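Local coordinates for N-acylhomoserine lactone dependent regulatory protein (PDB 5L10) that probably binds DNA as a LuxR-family transcription regulator that depends on N-acylhomoserine lactones, this chain being its autoinducer-binding domain, at residues D11-L16 and S157-A162; P28-A33 and R39-G44; L6-D11 and A33-F38; D55-G60 and P166-P171. All blocks are in the same frame, centred on the assembly; numbering follows the deposited sequence.

Contact 1 (D11-L16 and S157-A162); sequences DCFDAL and SHAAHA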
loop_
_atom_site.group_PDB
_atom_site.type_symbol
_atom_site.label_atom_id
_atom_site.label_comp_id
_atom_site.label_asym_id
_atom_site.label_seq_id
_atom_site.Cartn_x
_atom_site.Cartn_y
_atom_site.Cartn_z
ATOM N N ASP A 11 -15.149 8.452 -1.595
ATOM C CA ASP A 11 -15.570 9.158 -0.385
ATOM C C ASP A 11 -14.626 8.883 0.777
ATOM O O ASP A 11 -14.423 9.755 1.630
ATOM C CB ASP A 11 -17.001 8.775 0.006
ATOM C CG ASP A 11 -18.033 9.228 -1.010
ATOM O OD1 ASP A 11 -19.119 9.692 -0.599
ATOM O OD2 ASP A 11 -17.770 9.107 -2.221
ATOM N N CYS A 12 -14.044 7.684 0.823
ATOM C CA CYS A 12 -13.099 7.346 1.880
ATOM C C CYS A 12 -11.855 8.220 1.798
ATOM O O CYS A 12 -11.424 8.799 2.801
ATOM C CB CYS A 12 -12.723 5.865 1.789
ATOM S SG CYS A 12 -11.623 5.280 3.106
ATOM N N PHE A 13 -11.269 8.333 0.604
ATOM C CA PHE A 13 -10.005 9.048 0.477
ATOM C C PHE A 13 -10.172 10.548 0.671
ATOM O O PHE A 13 -9.255 11.209 1.168
ATOM C CB PHE A 13 -9.362 8.738 -0.871
ATOM C CG PHE A 13 -8.567 7.470 -0.866
ATOM C CD1 PHE A 13 -7.193 7.497 -0.679
ATOM C CD2 PHE A 13 -9.195 6.245 -1.001
ATOM C CE1 PHE A 13 -6.460 6.325 -0.655
ATOM C CE2 PHE A 13 -8.468 5.075 -0.975
ATOM C CZ PHE A 13 -7.100 5.114 -0.804
ATOM N N ASP A 14 -11.325 11.104 0.302
ATOM C CA ASP A 14 -11.557 12.513 0.589
ATOM C C ASP A 14 -11.671 12.750 2.089
ATOM O O ASP A 14 -11.143 13.741 2.606
ATOM C CB ASP A 14 -12.804 13.005 -0.141
ATOM C CG ASP A 14 -12.476 13.660 -1.470
ATOM O OD1 ASP A 14 -11.438 13.309 -2.072
ATOM O OD2 ASP A 14 -13.254 14.533 -1.910
ATOM N N ALA A 15 -12.341 11.844 2.806
ATOM C CA ALA A 15 -12.409 11.962 4.257
ATOM C C ALA A 15 -11.032 11.823 4.892
ATOM O O ALA A 15 -10.754 12.452 5.918
ATOM C CB ALA A 15 -13.366 10.914 4.827
ATOM N N LEU A 16 -10.154 11.019 4.290
ATOM C CA LEU A 16 -8.818 10.832 4.839
ATOM C C LEU A 16 -7.930 12.050 4.635
ATOM O O LEU A 16 -6.897 12.161 5.301
ATOM C CB LEU A 16 -8.163 9.594 4.222
ATOM C CG LEU A 16 -8.794 8.253 4.606
ATOM C CD1 LEU A 16 -8.050 7.102 3.961
ATOM C CD2 LEU A 16 -8.832 8.089 6.114
ATOM N N SER A 157 -6.099 -0.912 1.819
ATOM C CA SER A 157 -4.869 -1.319 2.485
ATOM C C SER A 157 -3.815 -0.223 2.405
ATOM O O SER A 157 -3.145 0.086 3.396
ATOM C CB SER A 157 -4.358 -2.612 1.863
ATOM O OG SER A 157 -3.141 -2.991 2.460
ATOM N N HIS A 158 -3.647 0.371 1.221
ATOM C CA HIS A 158 -2.760 1.521 1.092
ATOM C C HIS A 158 -3.219 2.662 1.988
ATOM O O HIS A 158 -2.397 3.347 2.605
ATOM C CB HIS A 158 -2.699 1.974 -0.369
ATOM C CG HIS A 158 -2.105 3.337 -0.561
ATOM N ND1 HIS A 158 -2.813 4.499 -0.333
ATOM C CD2 HIS A 158 -0.875 3.725 -0.975
ATOM C CE1 HIS A 158 -2.043 5.543 -0.588
ATOM N NE2 HIS A 158 -0.862 5.100 -0.980
ATOM N N ALA A 159 -4.532 2.874 2.075
ATOM C CA ALA A 159 -5.057 3.976 2.876
ATOM C C ALA A 159 -4.766 3.773 4.356
ATOM O O ALA A 159 -4.425 4.727 5.064
ATOM C CB ALA A 159 -6.559 4.123 2.643
ATOM N N ALA A 160 -4.904 2.539 4.844
ATOM C CA ALA A 160 -4.639 2.276 6.254
ATOM C C ALA A 160 -3.170 2.498 6.580
ATOM O O ALA A 160 -2.835 3.101 7.606
ATOM C CB ALA A 160 -5.062 0.852 6.612
ATOM N N HIS A 161 -2.281 2.035 5.705
ATOM C CA HIS A 161 -0.856 2.153 5.968
ATOM C C HIS A 161 -0.370 3.587 5.805
ATOM O O HIS A 161 0.591 3.992 6.469
ATOM C CB HIS A 161 -0.090 1.207 5.049
ATOM C CG HIS A 161 -0.461 -0.232 5.231
ATOM N ND1 HIS A 161 -0.792 -0.762 6.461
ATOM C CD2 HIS A 161 -0.569 -1.248 4.343
ATOM C CE1 HIS A 161 -1.078 -2.044 6.322
ATOM N NE2 HIS A 161 -0.952 -2.363 5.046
ATOM N N ALA A 162 -1.024 4.369 4.948
ATOM C CA ALA A 162 -0.573 5.727 4.675
ATOM C C ALA A 162 -1.234 6.767 5.568
ATOM O O ALA A 162 -0.615 7.796 5.865
ATOM C CB ALA A 162 -0.826 6.086 3.208
#
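The methyl group of Ala159 is met by two side chains that stand about one turn apart on the opposing helix. Phe13 brings its ring tip, with CZ 3.6 Å from Ala159 CB, and Leu16 brings one branch, with CD1 also 3.6 Å from that CB. Both torsions set CG anti to the carbonyl carbon and beside the backbone N (chi1 -84° for Phe13, -68° for Leu16), which carries the two groups across to the same small residue. Alanine suits this place because a single methyl leaves room for two large apolar partners, and these in turn span helices whose segment axes stay 11.3 Å apart. The segments run almost parallel, at 9°, and join the N-terminal helix 3-16 to the long helix 143-169 in the helical layer on one side of the sheet of this alpha-beta-alpha sandwich, the fold of LuxR-type autoinducer-binding domains. Leu16 also leans on Pro28 and Tyr163 of the same chain. Packing is slacker beside the Phe13 ring, where His158 ND1 approaches the edge near the ring plane, 4.1 Å from CE1, the two side chains crossing at about a right angle. One face of the imidazole is met from its own helix by Ala162 CB, offset toward the rim. Here the second subunit takes over: its Ala154 packs on Phe13 and His158, and its His120 ring meets that of His158. Farther round helix 3-16, where the acidic residues lie, Asp11 is exposed, and Asp14 makes a long, weak ion pair with Arg150 of the second subunit.

Contact 2 (P28-A33 and R39-G44); sequences PIAAAA and RYCVYG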
loop_
_atom_site.group_PDB
_atom_site.type_symbol
_atom_site.label_atom_id
_atom_site.label_comp_id
_atom_site.label_asym_id
_atom_site.label_seq_id
_atom_site.Cartn_x
_atom_site.Cartn_y
_atom_site.Cartn_z
ATOM N N PRO A 28 -13.485 6.482 8.395
ATOM C CA PRO A 28 -13.585 6.360 6.928
ATOM C C PRO A 28 -13.199 4.986 6.412
ATOM O O PRO A 28 -13.883 4.444 5.534
ATOM C CB PRO A 28 -12.626 7.443 6.416
ATOM C CG PRO A 28 -12.590 8.440 7.488
ATOM C CD PRO A 28 -12.665 7.653 8.765
ATOM N N ILE A 29 -12.118 4.401 6.933
ATOM C CA ILE A 29 -11.679 3.098 6.448
ATOM C C ILE A 29 -12.669 2.014 6.858
ATOM O O ILE A 29 -12.964 1.097 6.083
ATOM C CB ILE A 29 -10.257 2.791 6.954
ATOM C CG1 ILE A 29 -9.280 3.877 6.490
ATOM C CG2 ILE A 29 -9.802 1.427 6.471
ATOM C CD1 ILE A 29 -7.890 3.734 7.066
ATOM N N ALA A 30 -13.204 2.105 8.077
ATOM C CA ALA A 30 -14.182 1.120 8.528
ATOM C C ALA A 30 -15.495 1.252 7.763
ATOM O O ALA A 30 -16.136 0.244 7.442
ATOM C CB ALA A 30 -14.413 1.260 10.031
ATOM N N ALA A 31 -15.912 2.485 7.460
ATOM C CA ALA A 31 -17.134 2.676 6.688
ATOM C C ALA A 31 -16.985 2.128 5.274
ATOM O O ALA A 31 -17.930 1.546 4.725
ATOM C CB ALA A 31 -17.516 4.156 6.662
ATOM N N ALA A 32 -15.806 2.292 4.669
ATOM C CA ALA A 32 -15.583 1.741 3.336
ATOM C C ALA A 32 -15.574 0.216 3.365
ATOM O O ALA A 32 -16.197 -0.431 2.514
ATOM C CB ALA A 32 -14.276 2.278 2.755
ATOM N N ALA A 33 -14.875 -0.372 4.341
ATOM C CA ALA A 33 -14.858 -1.826 4.461
ATOM C C ALA A 33 -16.263 -2.378 4.671
ATOM O O ALA A 33 -16.631 -3.402 4.080
ATOM C CB ALA A 33 -13.935 -2.244 5.604
ATOM N N ARG A 39 -18.061 -6.775 7.839
ATOM C CA ARG A 39 -18.674 -6.251 9.054
ATOM C C ARG A 39 -17.629 -5.679 10.002
ATOM O O ARG A 39 -17.878 -4.677 10.683
ATOM C CB ARG A 39 -19.477 -7.346 9.754
ATOM C CG ARG A 39 -19.778 -7.026 11.200
ATOM C CD ARG A 39 -20.964 -7.785 11.709
ATOM N NE ARG A 39 -21.224 -7.462 13.105
ATOM C CZ ARG A 39 -22.377 -7.698 13.716
ATOM N NH1 ARG A 39 -23.378 -8.251 13.047
ATOM N NH2 ARG A 39 -22.532 -7.374 14.993
ATOM N N TYR A 40 -16.451 -6.291 10.050
ATOM C CA TYR A 40 -15.423 -5.935 11.016
ATOM C C TYR A 40 -14.167 -5.435 10.317
ATOM O O TYR A 40 -13.736 -5.996 9.303
ATOM C CB TYR A 40 -15.085 -7.124 11.894
ATOM C CG TYR A 40 -16.230 -7.593 12.758
ATOM C CD1 TYR A 40 -16.660 -6.838 13.839
ATOM C CD2 TYR A 40 -16.862 -8.809 12.512
ATOM C CE1 TYR A 40 -17.697 -7.270 14.645
ATOM C CE2 TYR A 40 -17.892 -9.252 13.318
ATOM C CZ TYR A 40 -18.307 -8.476 14.380
ATOM O OH TYR A 40 -19.337 -8.907 15.181
ATOM N N CYS A 41 -13.579 -4.383 10.879
ATOM C CA CYS A 41 -12.377 -3.759 10.340
ATOM C C CYS A 41 -11.428 -3.482 11.494
ATOM O O CYS A 41 -11.752 -2.699 12.391
ATOM C CB CYS A 41 -12.719 -2.466 9.596
ATOM S SG CYS A 41 -11.286 -1.493 9.128
ATOM N N VAL A 42 -10.265 -4.126 11.478
ATOM C CA VAL A 42 -9.317 -4.073 12.582
ATOM C C VAL A 42 -7.954 -3.677 12.036
ATOM O O VAL A 42 -7.547 -4.148 10.967
ATOM C CB VAL A 42 -9.226 -5.430 13.313
ATOM C CG1 VAL A 42 -8.377 -5.312 14.569
ATOM C CG2 VAL A 42 -10.609 -5.959 13.640
ATOM N N TYR A 43 -7.245 -2.819 12.770
ATOM C CA TYR A 43 -5.881 -2.452 12.415
ATOM C C TYR A 43 -4.965 -2.681 13.605
ATOM O O TYR A 43 -5.289 -2.283 14.728
ATOM C CB TYR A 43 -5.774 -0.997 11.953
ATOM C CG TYR A 43 -4.501 -0.749 11.179
ATOM C CD1 TYR A 43 -4.404 -1.112 9.843
ATOM C CD2 TYR A 43 -3.386 -0.185 11.789
ATOM C CE1 TYR A 43 -3.240 -0.906 9.128
ATOM C CE2 TYR A 43 -2.215 0.025 11.081
ATOM C CZ TYR A 43 -2.151 -0.336 9.749
ATOM O OH TYR A 43 -0.995 -0.134 9.031
ATOM N N GLY A 44 -3.824 -3.314 13.354
ATOM C CA GLY A 44 -2.858 -3.561 14.404
ATOM C C GLY A 44 -1.473 -3.041 14.079
ATOM O O GLY A 44 -0.930 -3.322 13.006
#
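A helix packed obliquely on a strand of the antiparallel sheet makes this contact, part of the alpha-beta-alpha sandwich that the autoinducer-binding domain builds within the GAF clan. Helix 22-35 turns back through a short connection into strand 40-46, so the segments run at 143° to each other, and their axes approach to 8.0 Å. Cys41 is the residue through which the strand meets the helix. Its CB sits 4.1 Å from Ala30 CB and 4.2 Å from Ala33 CB, beneath two methyls spaced one helical turn apart. Small residues suit this helix surface, since alanines let the backbone come close to the sheet, and a cysteine adds only a slim thiol that packs readily among apolar groups. Ile29 supplies the bulkier flank, its CG2 branch lying 4.2 Å from Cys41 SG. Alternation along the strand puts Tyr43 on the same side of the sheet, where it packs against helix 143-169, whereas Val42 turns to the other side and touches His62. Leu132 and Leu134 of the neighbouring strand 129-136 also lie against Cys41 and continue the apolar floor. At the start of the strand Arg39 and Tyr40 both stand opposite Val135, a classic beta bulge, and Arg39 CG rests over the centre of the Tyr40 ring. With Cys41 SG anti to the backbone N (chi1 171°), the sulfur runs in under the helix and ends 3.9 Å from Ala30 CA.

Contact 3 (L6-D11 and A33-F38); sequences LTILHD and AAALGF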
loop_
_atom_site.group_PDB
_atom_site.type_symbol
_atom_site.label_atom_id
_atom_site.label_comp_id
_atom_site.label_asym_id
_atom_site.label_seq_id
_atom_site.Cartn_x
_atom_site.Cartn_y
_atom_site.Cartn_z
ATOM N N LEU A 6 -16.277 2.025 -6.516
ATOM C CA LEU A 6 -15.310 3.098 -6.716
ATOM C C LEU A 6 -15.752 4.385 -6.031
ATOM O O LEU A 6 -14.909 5.157 -5.559
ATOM C CB LEU A 6 -15.085 3.333 -8.208
ATOM C CG LEU A 6 -14.033 4.393 -8.536
ATOM C CD1 LEU A 6 -12.701 4.061 -7.871
ATOM C CD2 LEU A 6 -13.872 4.532 -10.034
ATOM N N THR A 7 -17.061 4.633 -5.966
ATOM C CA THR A 7 -17.561 5.754 -5.179
ATOM C C THR A 7 -17.262 5.556 -3.697
ATOM O O THR A 7 -16.928 6.514 -2.990
ATOM C CB THR A 7 -19.063 5.921 -5.412
ATOM O OG1 THR A 7 -19.304 6.183 -6.801
ATOM C CG2 THR A 7 -19.623 7.066 -4.573
ATOM N N ILE A 8 -17.370 4.315 -3.215
ATOM C CA ILE A 8 -17.064 4.016 -1.819
ATOM C C ILE A 8 -15.652 4.470 -1.480
ATOM O O ILE A 8 -15.414 5.117 -0.452
ATOM C CB ILE A 8 -17.253 2.513 -1.541
ATOM C CG1 ILE A 8 -18.728 2.124 -1.659
ATOM C CG2 ILE A 8 -16.713 2.146 -0.168
ATOM C CD1 ILE A 8 -18.957 0.632 -1.762
ATOM N N LEU A 9 -14.694 4.149 -2.348
ATOM C CA LEU A 9 -13.307 4.511 -2.082
ATOM C C LEU A 9 -13.065 5.999 -2.296
ATOM O O LEU A 9 -12.257 6.602 -1.581
ATOM C CB LEU A 9 -12.379 3.683 -2.960
ATOM C CG LEU A 9 -12.510 2.180 -2.739
ATOM C CD1 LEU A 9 -11.824 1.426 -3.859
ATOM C CD2 LEU A 9 -11.916 1.807 -1.401
ATOM N N HIS A 10 -13.753 6.606 -3.265
ATOM C CA HIS A 10 -13.619 8.044 -3.466
ATOM C C HIS A 10 -14.011 8.807 -2.205
ATOM O O HIS A 10 -13.283 9.701 -1.758
ATOM C CB HIS A 10 -14.453 8.494 -4.667
ATOM C CG HIS A 10 -14.249 9.931 -5.041
ATOM N ND1 HIS A 10 -13.402 10.327 -6.056
ATOM C CD2 HIS A 10 -14.788 11.068 -4.539
ATOM C CE1 HIS A 10 -13.427 11.645 -6.160
ATOM N NE2 HIS A 10 -14.259 12.118 -5.250
ATOM N N ASP A 11 -15.149 8.452 -1.595
ATOM C CA ASP A 11 -15.570 9.158 -0.385
ATOM C C ASP A 11 -14.626 8.883 0.777
ATOM O O ASP A 11 -14.423 9.755 1.630
ATOM C CB ASP A 11 -17.001 8.775 0.006
ATOM C CG ASP A 11 -18.033 9.228 -1.010
ATOM O OD1 ASP A 11 -19.119 9.692 -0.599
ATOM O OD2 ASP A 11 -17.770 9.107 -2.221
ATOM N N ALA A 33 -14.875 -0.372 4.341
ATOM C CA ALA A 33 -14.858 -1.826 4.461
ATOM C C ALA A 33 -16.263 -2.378 4.671
ATOM O O ALA A 33 -16.631 -3.402 4.080
ATOM C CB ALA A 33 -13.935 -2.244 5.604
ATOM N N ALA A 34 -17.067 -1.711 5.505
ATOM C CA ALA A 34 -18.446 -2.144 5.705
ATOM C C ALA A 34 -19.225 -2.110 4.398
ATOM O O ALA A 34 -19.975 -3.043 4.088
ATOM C CB ALA A 34 -19.128 -1.272 6.756
ATOM N N ALA A 35 -19.049 -1.046 3.611
ATOM C CA ALA A 35 -19.744 -0.942 2.332
ATOM C C ALA A 35 -19.310 -2.035 1.364
ATOM O O ALA A 35 -20.078 -2.410 0.472
ATOM C CB ALA A 35 -19.510 0.436 1.719
ATOM N N LEU A 36 -18.092 -2.550 1.518
ATOM C CA LEU A 36 -17.607 -3.649 0.696
ATOM C C LEU A 36 -18.052 -5.011 1.210
ATOM O O LEU A 36 -17.698 -6.028 0.602
ATOM C CB LEU A 36 -16.078 -3.609 0.611
ATOM C CG LEU A 36 -15.466 -2.396 -0.090
ATOM C CD1 LEU A 36 -13.949 -2.435 -0.008
ATOM C CD2 LEU A 36 -15.924 -2.345 -1.538
ATOM N N GLY A 37 -18.802 -5.062 2.311
ATOM C CA GLY A 37 -19.312 -6.308 2.843
ATOM C C GLY A 37 -18.604 -6.838 4.071
ATOM O O GLY A 37 -18.981 -7.908 4.564
ATOM N N PHE A 38 -17.594 -6.137 4.581
ATOM C CA PHE A 38 -16.839 -6.591 5.746
ATOM C C PHE A 38 -17.434 -5.955 6.995
ATOM O O PHE A 38 -17.316 -4.742 7.196
ATOM C CB PHE A 38 -15.360 -6.237 5.610
ATOM C CG PHE A 38 -14.694 -6.865 4.427
ATOM C CD1 PHE A 38 -14.299 -8.191 4.462
ATOM C CD2 PHE A 38 -14.458 -6.128 3.277
ATOM C CE1 PHE A 38 -13.684 -8.774 3.373
ATOM C CE2 PHE A 38 -13.844 -6.704 2.184
ATOM C CZ PHE A 38 -13.456 -8.028 2.231
#
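Ile8 meets Ala35 with nearly the whole of its branched side chain. The end methyl CD1 lies 3.5 Å from Ala35 CB, and the other branch, CG2, comes within 3.8 Å of the same atom. Chi1 of -67° places CG1 beside the backbone N and CG2 beside the carbonyl carbon, which turns both branches toward the methyl, so that it rests against the fork between them. Isoleucine fits because it presents two arms to one small partner. Leu36 adds a looser touch from the buried side, with CD2 4.3 Å from Ile8 CD1, while Ala35 lies at the exposed margin. Beyond this first shell, Leu36 rests on Leu156 of helix 143-169, as does Leu9, whose other neighbours include Pro152 and Ser155; the long helix thus backs both segments. Leu9 also packs on Ala151 of the second subunit. Just past Ala35 and Leu36 the helix ends: Phe38 N bonds to Ala33 O at 2.9 Å, and Gly37 N to Ala34 O. Gly37 has a positive phi of 104°, a conformation in which a side chain would press on the preceding carbonyl oxygen. Helix 22-35 therefore finishes in a Schellman motif, from which the chain turns toward strand 40-46.

Contact 4 (D55-G60 and P166-P171); sequences DMQIVG and PRLADP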
loop_
_atom_site.group_PDB
_atom_site.type_symbol
_atom_site.label_atom_id
_atom_site.label_comp_id
_atom_site.label_asym_id
_atom_site.label_seq_id
_atom_site.Cartn_x
_atom_site.Cartn_y
_atom_site.Cartn_z
ATOM N N ASP A 55 4.818 -5.629 21.185
ATOM C CA ASP A 55 3.608 -4.951 21.630
ATOM C C ASP A 55 2.686 -4.709 20.444
ATOM O O ASP A 55 3.113 -4.176 19.413
ATOM C CB ASP A 55 3.935 -3.625 22.321
ATOM C CG ASP A 55 2.687 -2.835 22.696
ATOM O OD1 ASP A 55 2.035 -3.186 23.705
ATOM O OD2 ASP A 55 2.363 -1.857 21.987
HETATM N N MSE A 56 1.426 -5.092 20.601
HETATM C CA MSE A 56 0.435 -4.961 19.548
HETATM C C MSE A 56 -0.624 -3.940 19.933
HETATM O O MSE A 56 -1.421 -4.174 20.843
HETATM C CB MSE A 56 -0.217 -6.315 19.269
HETATM C CG MSE A 56 -1.297 -6.296 18.207
HETATM SE SE MSE A 56 -0.594 -6.348 16.396
HETATM C CE MSE A 56 0.234 -8.114 16.422
ATOM N N GLN A 57 -0.619 -2.801 19.246
ATOM C CA GLN A 57 -1.664 -1.801 19.397
ATOM C C GLN A 57 -2.787 -2.109 18.416
ATOM O O GLN A 57 -2.544 -2.261 17.216
ATOM C CB GLN A 57 -1.113 -0.397 19.156
ATOM C CG GLN A 57 -2.190 0.663 19.071
ATOM C CD GLN A 57 -1.637 2.069 19.159
ATOM O OE1 GLN A 57 -2.203 2.922 19.837
ATOM N NE2 GLN A 57 -0.533 2.320 18.468
ATOM N N ILE A 58 -4.013 -2.207 18.925
ATOM C CA ILE A 58 -5.149 -2.673 18.137
ATOM C C ILE A 58 -6.255 -1.632 18.190
ATOM O O ILE A 58 -6.708 -1.255 19.278
ATOM C CB ILE A 58 -5.676 -4.028 18.635
ATOM C CG1 ILE A 58 -4.585 -5.094 18.534
ATOM C CG2 ILE A 58 -6.911 -4.434 17.845
ATOM C CD1 ILE A 58 -4.965 -6.429 19.146
ATOM N N VAL A 59 -6.696 -1.177 17.020
ATOM C CA VAL A 59 -7.912 -0.386 16.885
ATOM C C VAL A 59 -8.832 -1.107 15.910
ATOM O O VAL A 59 -8.375 -1.777 14.977
ATOM C CB VAL A 59 -7.630 1.060 16.413
ATOM C CG1 VAL A 59 -6.727 1.771 17.404
ATOM C CG2 VAL A 59 -7.007 1.066 15.030
ATOM N N GLY A 60 -10.133 -0.985 16.139
ATOM C CA GLY A 60 -11.094 -1.608 15.249
ATOM C C GLY A 60 -12.477 -1.635 15.856
ATOM O O GLY A 60 -12.683 -1.294 17.024
ATOM N N PRO A 166 0.735 5.751 10.400
ATOM C CA PRO A 166 1.639 6.825 10.844
ATOM C C PRO A 166 1.060 7.691 11.943
ATOM O O PRO A 166 1.829 8.293 12.702
ATOM C CB PRO A 166 1.872 7.640 9.566
ATOM C CG PRO A 166 0.663 7.399 8.761
ATOM C CD PRO A 166 0.317 5.966 9.002
ATOM N N ARG A 167 -0.264 7.784 12.048
ATOM C CA ARG A 167 -0.901 8.566 13.096
ATOM C C ARG A 167 -1.191 7.742 14.343
ATOM O O ARG A 167 -1.601 8.308 15.362
ATOM C CB ARG A 167 -2.183 9.203 12.557
ATOM C CG ARG A 167 -1.953 9.881 11.216
ATOM C CD ARG A 167 -2.829 11.095 11.018
ATOM N NE ARG A 167 -2.492 11.790 9.777
ATOM C CZ ARG A 167 -2.989 11.472 8.586
ATOM N NH1 ARG A 167 -2.630 12.158 7.511
ATOM N NH2 ARG A 167 -3.847 10.467 8.470
ATOM N N LEU A 168 -0.990 6.428 14.278
ATOM C CA LEU A 168 -0.899 5.596 15.468
ATOM C C LEU A 168 0.524 5.556 16.008
ATOM O O LEU A 168 0.733 5.652 17.223
ATOM C CB LEU A 168 -1.375 4.176 15.159
ATOM C CG LEU A 168 -2.870 3.989 14.911
ATOM C CD1 LEU A 168 -3.138 2.610 14.343
ATOM C CD2 LEU A 168 -3.640 4.193 16.201
ATOM N N ALA A 169 1.510 5.427 15.120
ATOM C CA ALA A 169 2.900 5.357 15.559
ATOM C C ALA A 169 3.361 6.687 16.143
ATOM O O ALA A 169 4.006 6.722 17.198
ATOM C CB ALA A 169 3.796 4.941 14.392
ATOM N N ASP A 170 3.042 7.791 15.468
ATOM C CA ASP A 170 3.484 9.129 15.869
ATOM C C ASP A 170 2.293 10.076 15.859
ATOM O O ASP A 170 2.043 10.764 14.859
ATOM C CB ASP A 170 4.585 9.645 14.942
ATOM C CG ASP A 170 5.870 8.845 15.053
ATOM O OD1 ASP A 170 5.849 7.634 14.752
ATOM O OD2 ASP A 170 6.905 9.433 15.432
ATOM N N PRO A 171 1.532 10.140 16.951
ATOM C CA PRO A 171 0.416 11.092 17.007
ATOM C C PRO A 171 0.919 12.526 16.966
ATOM O O PRO A 171 2.010 12.838 17.448
ATOM C CB PRO A 171 -0.259 10.777 18.348
ATOM C CG PRO A 171 0.220 9.415 18.725
ATOM C CD PRO A 171 1.595 9.288 18.150
#
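Gln57 reaches out from its strand in an extended chain, with CG anti to the backbone N (chi1 170°) and CD continuing that line (chi2 167°), which brings the terminal amide to Leu168, the two side chains crossing at an oblique angle. On the helix, chi1 of -70° sets Leu168 CG beside the backbone N and sends its methyls back toward the strand. Leu168 CD2 then meets Val59 CG1 tip to tip at 4.1 Å, and lies 4.1 Å from Gln57 OE1 as well. The other end of the amide sits over the root of the leucine, with Gln57 NE2 3.9 Å from Leu168 CB. Gln57 and Val59 lie two apart, so both face the helix, while Ile58 and Met56 (a selenomethionine) turn to the other side and pack on Tyr70 of helix 64-72. Strand 56-60, an outermost strand of the sheet within this chain, is in this way met by the last turn of helix 143-169. Leu168 also touches Tyr43. Valine suits the apolar end, and glutamine the partly exposed margin, where the end of its long chain can lie against the leucine although the amide is polar. Gln57 NE2 to Leu168 O, at 3.8 Å, is too long for a hydrogen bond, which implies adhesion by van der Waals contact without directional bonding.

How the contacts relate
Contacts 1 and 3 lie among the helices on one side of the sheet, contact 2 seats that layer on strand 40-46, and contact 4 reaches edge strand 56-60. Contacts 2 and 3, centred 10 Å apart, share Ala33, and Ile8 CG2 also touches Ala32 CA at 3.7 Å. Contact 1 encloses contact 2 along the chain and joins it through a probable hydrogen bond, His161 ND1 to Tyr43 OH at 2.7 Å. Strand pairing links contacts 2 and 4, with Tyr43 N 2.7 Å from Val59 O. Contacts 3 and 4 stay about 10 Å apart at their nearest atoms. Contacts 1, 3 and 4 touch the second subunit. In relatives, the lactone binds on the sheet's other side.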